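Local coordinates for protein alcohol dehydrogenase (Thermus thermophilus, PDB 2EIH) that probably oxidises alcohols with a nicotinamide cofactor, as a zinc-binding member of the medium-chain dehydrogenase family, at residues G90-C93 and R98-A101. Residues are numbered along the deposited sequence; the frame is centred on the assembly and turned at random.
Sequences GLSC and RCLA. With ZN (zinc ion), chain C.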
loop_
_atom_site.group_PDB
_atom_site.type_symbol
_atom_site.label_atom_id
_atom_site.label_comp_id
_atom_site.label_asym_id
_atom_site.label_seq_id
_atom_site.Cartn_x
_atom_site.Cartn_y
_atom_site.Cartn_z
ATOM N N GLY A 90 -5.749 -12.672 21.564
ATOM C CA GLY A 90 -4.544 -13.074 20.849
ATOM C C GLY A 90 -3.293 -13.263 21.690
ATOM O O GLY A 90 -2.764 -12.304 22.252
ATOM N N LEU A 91 -2.815 -14.500 21.766
ATOM C CA LEU A 91 -1.601 -14.809 22.525
ATOM C C LEU A 91 -0.429 -15.173 21.611
ATOM O O LEU A 91 -0.527 -16.067 20.770
ATOM C CB LEU A 91 -1.850 -15.958 23.498
ATOM C CG LEU A 91 -2.687 -15.632 24.733
ATOM C CD1 LEU A 91 -4.055 -15.130 24.301
ATOM C CD2 LEU A 91 -2.826 -16.879 25.591
ATOM N N SER A 92 0.682 -14.475 21.796
ATOM C CA SER A 92 1.878 -14.695 21.001
ATOM C C SER A 92 3.098 -14.573 21.908
ATOM O O SER A 92 2.963 -14.277 23.101
ATOM C CB SER A 92 1.949 -13.657 19.877
ATOM O OG SER A 92 1.832 -12.340 20.402
ATOM N N CYS A 93 4.290 -14.784 21.353
ATOM C CA CYS A 93 5.513 -14.704 22.159
ATOM C C CYS A 93 6.087 -13.295 22.232
ATOM O O CYS A 93 6.928 -13.005 23.084
ATOM C CB CYS A 93 6.576 -15.669 21.619
ATOM S SG CYS A 93 7.269 -15.221 20.006
ATOM N N ARG A 98 7.414 -11.964 13.227
ATOM C CA ARG A 98 5.985 -11.723 13.046
ATOM C C ARG A 98 5.390 -10.854 14.158
ATOM O O ARG A 98 4.624 -9.923 13.889
ATOM C CB ARG A 98 5.232 -13.052 12.960
ATOM C CG ARG A 98 5.404 -13.775 11.640
ATOM C CD ARG A 98 4.945 -12.896 10.486
ATOM N NE ARG A 98 4.644 -13.680 9.288
ATOM C CZ ARG A 98 4.142 -13.168 8.167
ATOM N NH1 ARG A 98 3.890 -13.958 7.131
ATOM N NH2 ARG A 98 3.889 -11.868 8.078
ATOM N N CYS A 99 5.755 -11.145 15.405
ATOM C CA CYS A 99 5.259 -10.375 16.544
ATOM C C CYS A 99 5.776 -8.946 16.577
ATOM O O CYS A 99 5.007 -8.014 16.817
ATOM C CB CYS A 99 5.613 -11.063 17.863
ATOM S SG CYS A 99 4.508 -12.399 18.293
ATOM N N LEU A 100 7.076 -8.760 16.351
ATOM C CA LEU A 100 7.626 -7.407 16.370
ATOM C C LEU A 100 7.082 -6.547 15.231
ATOM O O LEU A 100 7.190 -5.325 15.273
ATOM C CB LEU A 100 9.159 -7.427 16.314
ATOM C CG LEU A 100 9.934 -7.633 17.628
ATOM C CD1 LEU A 100 9.116 -7.122 18.815
ATOM C CD2 LEU A 100 10.263 -9.090 17.818
ATOM N N ALA A 101 6.485 -7.191 14.227
ATOM C CA ALA A 101 5.910 -6.486 13.081
ATOM C C ALA A 101 4.424 -6.200 13.304
ATOM O O ALA A 101 3.765 -5.589 12.457
ATOM C CB ALA A 101 6.099 -7.314 11.808
HETATM ZN ZN ZN C . 5.858 -14.416 18.138
#
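Cys93 and Cys99 meet through a shared zinc ion: Cys93 SG binds the metal at 2.5 Å, and Cys99 SG does so at 2.4 Å. Cys93 SG and Cys99 SG stand 4.3 Å apart. The S-Zn-S angle is about 123°, somewhat wider than tetrahedral. Cysteine suits both places because its short side chain ends in a soft sulfur ligand, whose negative charge as a thiolate would be offset by the metal. On the helix, Cys99 SG stands anti to its carbonyl carbon (chi1 -81°), which carries it across to the loop. Cys96 and Cys107 belong to the same site, a four-cysteine site consistent with the structural zinc lobe of medium-chain alcohol dehydrogenases.

Van der Waals contact adds to the metal bonds. Ser92 presses its CB against Cys99 SG at 3.3 Å, with OG alongside the same sulfur; a small residue fits so close to the metal ligand. Its hydroxyl is hydrogen-bonded to Lys294, which also binds the carbonyl of Gly90.

Leu100 and Ala101 pack on Ser295 of a neighbouring subunit. Leu91 pairs strand 84-91 with 111-112 through Gln111, and the zinc joins the loop leaving strand 84-91 to the short helix 97-100.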